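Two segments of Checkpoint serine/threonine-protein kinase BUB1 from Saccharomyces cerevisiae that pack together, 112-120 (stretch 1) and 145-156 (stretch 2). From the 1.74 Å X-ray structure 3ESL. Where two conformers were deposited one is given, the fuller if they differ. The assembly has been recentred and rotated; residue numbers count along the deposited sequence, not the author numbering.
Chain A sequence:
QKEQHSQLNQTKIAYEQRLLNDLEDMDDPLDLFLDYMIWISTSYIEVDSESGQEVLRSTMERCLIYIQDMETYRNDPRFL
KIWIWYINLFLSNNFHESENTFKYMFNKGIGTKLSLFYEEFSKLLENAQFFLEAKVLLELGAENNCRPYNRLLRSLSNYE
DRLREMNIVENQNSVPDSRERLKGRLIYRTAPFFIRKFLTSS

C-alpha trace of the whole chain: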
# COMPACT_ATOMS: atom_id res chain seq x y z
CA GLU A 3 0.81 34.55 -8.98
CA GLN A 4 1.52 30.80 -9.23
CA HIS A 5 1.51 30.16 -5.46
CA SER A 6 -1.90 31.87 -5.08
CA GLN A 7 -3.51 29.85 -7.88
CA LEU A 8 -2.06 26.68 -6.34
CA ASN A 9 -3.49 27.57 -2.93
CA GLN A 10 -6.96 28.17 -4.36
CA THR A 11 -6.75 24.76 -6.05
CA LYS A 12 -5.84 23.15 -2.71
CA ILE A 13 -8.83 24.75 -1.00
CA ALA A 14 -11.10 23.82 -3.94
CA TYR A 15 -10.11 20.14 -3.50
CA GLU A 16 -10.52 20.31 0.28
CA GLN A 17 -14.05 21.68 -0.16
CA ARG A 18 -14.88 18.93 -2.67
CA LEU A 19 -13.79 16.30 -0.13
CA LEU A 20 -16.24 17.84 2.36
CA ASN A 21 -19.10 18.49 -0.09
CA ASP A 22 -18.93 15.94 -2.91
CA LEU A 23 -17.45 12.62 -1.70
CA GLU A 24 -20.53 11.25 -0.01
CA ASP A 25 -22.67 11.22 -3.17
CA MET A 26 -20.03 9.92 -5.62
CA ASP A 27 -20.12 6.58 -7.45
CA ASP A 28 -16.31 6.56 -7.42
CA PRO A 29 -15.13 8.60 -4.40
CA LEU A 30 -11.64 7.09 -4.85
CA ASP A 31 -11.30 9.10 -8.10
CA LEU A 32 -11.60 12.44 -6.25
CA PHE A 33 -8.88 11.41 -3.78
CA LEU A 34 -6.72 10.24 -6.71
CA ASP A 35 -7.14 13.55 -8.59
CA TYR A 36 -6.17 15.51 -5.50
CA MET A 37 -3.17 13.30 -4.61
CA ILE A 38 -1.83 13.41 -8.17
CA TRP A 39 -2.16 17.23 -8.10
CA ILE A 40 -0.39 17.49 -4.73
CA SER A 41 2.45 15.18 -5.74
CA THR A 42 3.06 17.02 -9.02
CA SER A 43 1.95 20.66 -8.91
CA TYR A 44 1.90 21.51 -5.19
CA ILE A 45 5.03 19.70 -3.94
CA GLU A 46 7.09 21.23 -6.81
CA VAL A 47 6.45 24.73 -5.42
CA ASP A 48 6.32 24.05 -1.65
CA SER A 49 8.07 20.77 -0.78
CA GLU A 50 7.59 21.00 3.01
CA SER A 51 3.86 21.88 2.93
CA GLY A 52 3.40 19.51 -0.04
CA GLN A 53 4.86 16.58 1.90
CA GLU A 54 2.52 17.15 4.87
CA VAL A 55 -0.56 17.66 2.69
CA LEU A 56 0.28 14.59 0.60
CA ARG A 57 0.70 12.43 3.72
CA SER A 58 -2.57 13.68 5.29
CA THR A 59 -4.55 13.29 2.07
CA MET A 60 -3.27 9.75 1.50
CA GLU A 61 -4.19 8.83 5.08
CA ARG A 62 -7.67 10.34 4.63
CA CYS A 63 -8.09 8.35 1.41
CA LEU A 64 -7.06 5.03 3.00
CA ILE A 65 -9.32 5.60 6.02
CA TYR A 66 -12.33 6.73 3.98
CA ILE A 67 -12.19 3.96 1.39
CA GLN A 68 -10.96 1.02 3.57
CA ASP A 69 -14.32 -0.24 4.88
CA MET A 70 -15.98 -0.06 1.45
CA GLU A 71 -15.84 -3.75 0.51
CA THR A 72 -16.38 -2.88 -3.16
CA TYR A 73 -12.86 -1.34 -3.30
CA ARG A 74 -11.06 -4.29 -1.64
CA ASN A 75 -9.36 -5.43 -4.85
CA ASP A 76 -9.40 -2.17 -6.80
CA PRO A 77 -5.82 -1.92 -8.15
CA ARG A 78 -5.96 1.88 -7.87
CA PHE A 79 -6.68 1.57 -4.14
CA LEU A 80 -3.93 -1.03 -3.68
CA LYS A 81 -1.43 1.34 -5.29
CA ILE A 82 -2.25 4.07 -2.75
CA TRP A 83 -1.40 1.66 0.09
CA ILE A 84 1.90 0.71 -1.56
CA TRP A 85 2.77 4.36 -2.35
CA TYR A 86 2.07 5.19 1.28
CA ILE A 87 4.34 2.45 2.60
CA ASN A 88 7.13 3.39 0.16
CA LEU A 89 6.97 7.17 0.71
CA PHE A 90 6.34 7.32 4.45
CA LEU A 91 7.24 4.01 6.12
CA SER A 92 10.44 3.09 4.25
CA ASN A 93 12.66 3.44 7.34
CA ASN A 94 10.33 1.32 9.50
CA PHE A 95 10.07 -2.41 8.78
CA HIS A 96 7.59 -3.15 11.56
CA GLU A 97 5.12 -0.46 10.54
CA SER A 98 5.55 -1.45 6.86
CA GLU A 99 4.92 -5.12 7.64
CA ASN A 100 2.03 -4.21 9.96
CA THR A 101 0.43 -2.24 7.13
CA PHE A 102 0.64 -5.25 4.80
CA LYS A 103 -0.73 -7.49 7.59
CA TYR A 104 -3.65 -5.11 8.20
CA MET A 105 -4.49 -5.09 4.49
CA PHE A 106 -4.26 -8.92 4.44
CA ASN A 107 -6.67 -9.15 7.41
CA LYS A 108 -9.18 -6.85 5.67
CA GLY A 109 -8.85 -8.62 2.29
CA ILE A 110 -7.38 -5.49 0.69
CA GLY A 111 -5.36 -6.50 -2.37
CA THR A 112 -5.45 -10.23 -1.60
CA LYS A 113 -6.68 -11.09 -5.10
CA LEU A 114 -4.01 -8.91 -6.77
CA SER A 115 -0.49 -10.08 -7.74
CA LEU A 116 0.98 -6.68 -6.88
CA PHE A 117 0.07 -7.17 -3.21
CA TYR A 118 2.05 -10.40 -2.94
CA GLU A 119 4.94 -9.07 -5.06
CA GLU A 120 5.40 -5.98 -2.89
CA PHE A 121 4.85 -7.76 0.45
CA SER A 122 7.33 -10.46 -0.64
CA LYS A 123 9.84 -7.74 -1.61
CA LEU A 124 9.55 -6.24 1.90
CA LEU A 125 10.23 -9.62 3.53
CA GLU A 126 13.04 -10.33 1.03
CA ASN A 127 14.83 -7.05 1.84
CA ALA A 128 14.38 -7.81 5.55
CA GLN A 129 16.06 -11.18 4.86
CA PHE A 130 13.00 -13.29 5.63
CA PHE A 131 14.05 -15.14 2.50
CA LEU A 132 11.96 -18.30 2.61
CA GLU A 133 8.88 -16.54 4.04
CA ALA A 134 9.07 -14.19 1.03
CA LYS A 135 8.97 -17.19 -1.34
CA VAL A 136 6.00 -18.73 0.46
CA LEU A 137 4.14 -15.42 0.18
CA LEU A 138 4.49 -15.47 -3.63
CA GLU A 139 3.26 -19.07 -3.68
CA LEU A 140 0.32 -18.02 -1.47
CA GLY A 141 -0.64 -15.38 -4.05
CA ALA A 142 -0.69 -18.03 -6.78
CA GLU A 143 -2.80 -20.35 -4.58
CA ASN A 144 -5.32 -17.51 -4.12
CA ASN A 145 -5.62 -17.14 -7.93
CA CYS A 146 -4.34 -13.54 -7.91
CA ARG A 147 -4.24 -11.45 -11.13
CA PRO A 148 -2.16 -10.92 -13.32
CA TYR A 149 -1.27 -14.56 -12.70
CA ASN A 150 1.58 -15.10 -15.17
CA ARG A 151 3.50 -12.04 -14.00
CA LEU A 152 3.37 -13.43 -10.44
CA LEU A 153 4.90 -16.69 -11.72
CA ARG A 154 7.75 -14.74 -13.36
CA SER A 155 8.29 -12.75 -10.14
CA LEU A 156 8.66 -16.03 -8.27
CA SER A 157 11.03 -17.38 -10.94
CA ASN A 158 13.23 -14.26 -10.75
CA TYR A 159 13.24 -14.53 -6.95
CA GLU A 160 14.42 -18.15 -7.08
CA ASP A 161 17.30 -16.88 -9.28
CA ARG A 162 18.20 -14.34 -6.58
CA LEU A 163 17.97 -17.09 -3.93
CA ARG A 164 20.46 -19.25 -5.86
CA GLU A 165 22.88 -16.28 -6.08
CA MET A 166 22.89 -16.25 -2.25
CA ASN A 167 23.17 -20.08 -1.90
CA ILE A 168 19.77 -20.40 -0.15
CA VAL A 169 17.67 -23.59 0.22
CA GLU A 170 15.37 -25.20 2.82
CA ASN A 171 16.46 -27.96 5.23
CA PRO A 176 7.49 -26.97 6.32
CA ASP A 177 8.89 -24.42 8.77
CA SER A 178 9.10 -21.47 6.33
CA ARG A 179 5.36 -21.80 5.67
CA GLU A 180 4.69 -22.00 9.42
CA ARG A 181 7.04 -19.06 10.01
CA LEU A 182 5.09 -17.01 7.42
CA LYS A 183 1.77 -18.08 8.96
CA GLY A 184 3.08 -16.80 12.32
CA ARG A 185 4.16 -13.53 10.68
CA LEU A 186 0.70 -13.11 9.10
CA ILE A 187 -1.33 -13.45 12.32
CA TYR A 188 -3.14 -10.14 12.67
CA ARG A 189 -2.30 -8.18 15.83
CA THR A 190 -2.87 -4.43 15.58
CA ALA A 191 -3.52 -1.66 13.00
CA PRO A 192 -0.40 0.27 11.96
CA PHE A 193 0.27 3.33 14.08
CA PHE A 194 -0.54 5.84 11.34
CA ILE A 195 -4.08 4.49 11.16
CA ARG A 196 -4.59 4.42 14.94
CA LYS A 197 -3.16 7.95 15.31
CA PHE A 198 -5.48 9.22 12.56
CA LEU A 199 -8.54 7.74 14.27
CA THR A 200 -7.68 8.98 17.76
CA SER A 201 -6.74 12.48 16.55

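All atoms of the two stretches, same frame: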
# COMPACT_ATOMS: atom_id res chain seq x y z
N THR A 112 -5.79 -8.80 -1.70
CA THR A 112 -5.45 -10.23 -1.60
C THR A 112 -5.78 -11.06 -2.84
O THR A 112 -5.39 -12.24 -2.94
CB THR A 112 -5.99 -10.87 -0.32
OG1 THR A 112 -7.40 -10.66 -0.24
CG2 THR A 112 -5.31 -10.25 0.92
N LYS A 113 -6.46 -10.44 -3.81
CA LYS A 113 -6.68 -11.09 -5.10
C LYS A 113 -5.81 -10.47 -6.20
O LYS A 113 -5.97 -10.80 -7.39
CB LYS A 113 -8.17 -11.06 -5.47
CG LYS A 113 -9.06 -11.80 -4.50
CD LYS A 113 -10.54 -11.68 -4.90
CE LYS A 113 -11.45 -12.27 -3.83
NZ LYS A 113 -12.88 -12.37 -4.29
N LEU A 114 -4.89 -9.58 -5.81
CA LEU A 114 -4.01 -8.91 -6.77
C LEU A 114 -2.54 -9.30 -6.62
O LEU A 114 -1.99 -9.22 -5.52
CB LEU A 114 -4.14 -7.38 -6.63
CG LEU A 114 -5.56 -6.84 -6.89
CD1 LEU A 114 -5.60 -5.36 -6.58
CD2 LEU A 114 -5.99 -7.12 -8.34
N SER A 115 -1.92 -9.68 -7.74
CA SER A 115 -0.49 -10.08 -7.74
C SER A 115 0.43 -9.04 -7.11
O SER A 115 1.38 -9.38 -6.40
CB SER A 115 -0.02 -10.38 -9.17
OG SER A 115 -0.69 -11.50 -9.68
N LEU A 116 0.16 -7.76 -7.39
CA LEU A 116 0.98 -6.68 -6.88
C LEU A 116 1.12 -6.73 -5.36
O LEU A 116 2.19 -6.44 -4.83
CB LEU A 116 0.40 -5.33 -7.32
CG LEU A 116 1.22 -4.10 -6.91
CD1 LEU A 116 2.60 -4.12 -7.53
CD2 LEU A 116 0.47 -2.83 -7.26
N PHE A 117 0.04 -7.12 -4.67
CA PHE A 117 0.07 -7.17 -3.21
C PHE A 117 1.15 -8.15 -2.76
O PHE A 117 2.02 -7.82 -1.95
CB PHE A 117 -1.29 -7.57 -2.64
CG PHE A 117 -1.26 -7.84 -1.16
CD1 PHE A 117 -1.38 -6.80 -0.24
CD2 PHE A 117 -1.09 -9.15 -0.67
CE1 PHE A 117 -1.33 -7.06 1.14
CE2 PHE A 117 -1.05 -9.41 0.71
CZ PHE A 117 -1.17 -8.36 1.62
N TYR A 118 1.10 -9.35 -3.33
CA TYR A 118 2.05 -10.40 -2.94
C TYR A 118 3.46 -10.07 -3.38
O TYR A 118 4.42 -10.33 -2.63
CB TYR A 118 1.59 -11.74 -3.49
CG TYR A 118 0.26 -12.13 -2.92
CD1 TYR A 118 0.16 -12.82 -1.71
CD2 TYR A 118 -0.92 -11.78 -3.58
CE1 TYR A 118 -1.09 -13.15 -1.18
CE2 TYR A 118 -2.17 -12.12 -3.06
CZ TYR A 118 -2.24 -12.80 -1.87
OH TYR A 118 -3.48 -13.12 -1.36
N GLU A 119 3.60 -9.49 -4.57
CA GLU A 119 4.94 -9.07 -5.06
C GLU A 119 5.62 -8.06 -4.13
O GLU A 119 6.79 -8.21 -3.77
CB GLU A 119 4.84 -8.51 -6.48
CG GLU A 119 4.45 -9.58 -7.51
CD GLU A 119 4.11 -9.02 -8.88
OE1 GLU A 119 3.59 -7.88 -8.96
OE2 GLU A 119 4.36 -9.72 -9.89
N GLU A 120 4.87 -7.03 -3.75
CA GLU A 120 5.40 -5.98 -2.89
C GLU A 120 5.65 -6.45 -1.45
O GLU A 120 6.68 -6.11 -0.86
CB GLU A 120 4.48 -4.75 -2.92
CG GLU A 120 4.44 -4.06 -4.29
CD GLU A 120 5.77 -3.40 -4.68
OE1 GLU A 120 6.50 -2.92 -3.78
OE2 GLU A 120 6.07 -3.35 -5.89
N ASN A 145 -5.24 -17.50 -6.56
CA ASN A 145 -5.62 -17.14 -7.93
C ASN A 145 -5.58 -15.63 -8.19
O ASN A 145 -6.52 -15.06 -8.75
CB ASN A 145 -7.01 -17.69 -8.29
CG ASN A 145 -7.04 -19.22 -8.37
OD1 ASN A 145 -7.97 -19.85 -7.86
ND2 ASN A 145 -6.04 -19.81 -9.02
N CYS A 146 -4.50 -14.99 -7.75
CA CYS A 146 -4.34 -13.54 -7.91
C CYS A 146 -4.02 -13.16 -9.36
O CYS A 146 -3.42 -13.94 -10.11
CB CYS A 146 -3.25 -13.01 -6.97
SG CYS A 146 -1.61 -13.63 -7.34
N ARG A 147 -4.41 -11.95 -9.75
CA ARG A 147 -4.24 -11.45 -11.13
C ARG A 147 -3.33 -10.21 -11.13
O ARG A 147 -3.35 -9.45 -10.16
CB ARG A 147 -5.62 -11.15 -11.76
CG ARG A 147 -6.44 -10.05 -11.06
CD ARG A 147 -7.56 -9.49 -11.98
NE ARG A 147 -7.90 -8.13 -11.55
CZ ARG A 147 -7.19 -7.05 -11.87
NH1 ARG A 147 -6.13 -7.17 -12.67
NH2 ARG A 147 -7.55 -5.85 -11.41
N PRO A 148 -2.47 -10.03 -12.18
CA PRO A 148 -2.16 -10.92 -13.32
C PRO A 148 -1.32 -12.12 -12.90
O PRO A 148 -0.23 -11.97 -12.33
CB PRO A 148 -1.34 -10.02 -14.25
CG PRO A 148 -0.75 -8.99 -13.40
CD PRO A 148 -1.68 -8.78 -12.23
N TYR A 149 -1.84 -13.31 -13.20
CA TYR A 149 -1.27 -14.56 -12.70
C TYR A 149 0.12 -14.87 -13.25
O TYR A 149 1.02 -15.23 -12.48
CB TYR A 149 -2.24 -15.70 -13.00
CG TYR A 149 -1.87 -17.00 -12.33
CD1 TYR A 149 -2.19 -17.23 -10.99
CD2 TYR A 149 -1.22 -18.01 -13.05
CE1 TYR A 149 -1.85 -18.44 -10.37
CE2 TYR A 149 -0.88 -19.22 -12.43
CZ TYR A 149 -1.20 -19.43 -11.10
OH TYR A 149 -0.87 -20.62 -10.49
N ASN A 150 0.31 -14.73 -14.56
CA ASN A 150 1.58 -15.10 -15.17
C ASN A 150 2.74 -14.23 -14.73
O ASN A 150 3.87 -14.71 -14.58
CB ASN A 150 1.46 -15.13 -16.70
CG ASN A 150 0.71 -16.36 -17.20
OD1 ASN A 150 0.76 -17.43 -16.60
ND2 ASN A 150 0.01 -16.20 -18.31
N ARG A 151 2.47 -12.94 -14.50
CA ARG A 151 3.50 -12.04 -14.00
C ARG A 151 3.99 -12.49 -12.63
O ARG A 151 5.19 -12.43 -12.34
CB ARG A 151 2.98 -10.61 -13.94
CG ARG A 151 4.09 -9.58 -13.81
CD ARG A 151 3.52 -8.20 -13.58
NE ARG A 151 2.94 -8.09 -12.24
CZ ARG A 151 1.96 -7.25 -11.93
NH1 ARG A 151 1.44 -6.46 -12.85
NH2 ARG A 151 1.50 -7.22 -10.68
N LEU A 152 3.05 -12.92 -11.78
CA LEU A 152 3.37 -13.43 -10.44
C LEU A 152 4.32 -14.62 -10.55
O LEU A 152 5.30 -14.71 -9.80
CB LEU A 152 2.09 -13.83 -9.71
CG LEU A 152 2.03 -14.14 -8.20
CD1 LEU A 152 2.43 -15.57 -7.88
CD2 LEU A 152 2.83 -13.12 -7.37
N LEU A 153 4.04 -15.52 -11.49
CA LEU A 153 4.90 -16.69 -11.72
C LEU A 153 6.32 -16.30 -12.15
O LEU A 153 7.28 -16.95 -11.74
CB LEU A 153 4.27 -17.66 -12.74
CG LEU A 153 2.92 -18.32 -12.41
CD1 LEU A 153 2.64 -19.41 -13.43
CD2 LEU A 153 2.86 -18.90 -11.00
N ARG A 154 6.44 -15.25 -12.95
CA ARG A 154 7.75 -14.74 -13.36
C ARG A 154 8.48 -14.07 -12.19
O ARG A 154 9.70 -14.17 -12.08
CB ARG A 154 7.64 -13.79 -14.55
CG ARG A 154 7.12 -14.45 -15.82
CD ARG A 154 7.39 -13.60 -17.06
NE ARG A 154 6.63 -12.35 -17.06
CZ ARG A 154 5.36 -12.23 -17.43
NH1 ARG A 154 4.67 -13.29 -17.84
NH2 ARG A 154 4.77 -11.05 -17.39
N SER A 155 7.72 -13.38 -11.34
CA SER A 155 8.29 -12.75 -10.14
C SER A 155 8.91 -13.79 -9.21
O SER A 155 9.99 -13.58 -8.65
CB SER A 155 7.21 -11.95 -9.38
OG SER A 155 6.84 -10.78 -10.10
N LEU A 156 8.20 -14.90 -9.07
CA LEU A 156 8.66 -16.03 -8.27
C LEU A 156 9.91 -16.65 -8.89
O LEU A 156 10.89 -16.92 -8.19
CB LEU A 156 7.54 -17.06 -8.14
CG LEU A 156 7.75 -18.36 -7.37
CD1 LEU A 156 8.31 -18.14 -5.96
CD2 LEU A 156 6.45 -19.14 -7.31
O HOH W 1 -7.85 -12.28 -8.82

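Parallel helices can be joined through the loops that lead into them, as this corner of BUB1 illustrates. The helices lie 13° from parallel, their axes 9.8 Å apart, and the locking begins before either starts. Lys 113 contributes mainly its backbone: its O accepts a hydrogen bond from Arg 147 N (3.1 Å), while a water bridges the same oxygen to Asn 145 O and the lysine side chain makes no contact across the interface. Leu 114, buried, forms a single beta bridge with Arg 147, and its CD2 lies 3.7 Å from Arg 147 NH2, over one face of the guanidinium. Ser 115 then works twice. Its N donates to Arg 147 O (2.8 Å), and its OG donates to Pro 148 O (2.7 Å), a pairing that suits a small, buried polar side chain pointing toward the other stretch. One turn on, Tyr 118 supplies apolar bulk, its CE2 4.2 Å from Cys 146 CB and its CB 4.3 Å from Leu 152 CD2, while its OH bonds back to Thr 112 O (2.6 Å). Glu 119 closes the contact: OE1 forms a salt bridge with Arg 151 NH2 (2.8 Å), and OE2 accepts from Arg 151 NE (3.2 Å) and Ser 155 OG (2.7 Å), so one carboxylate ties down successive turns of the second helix.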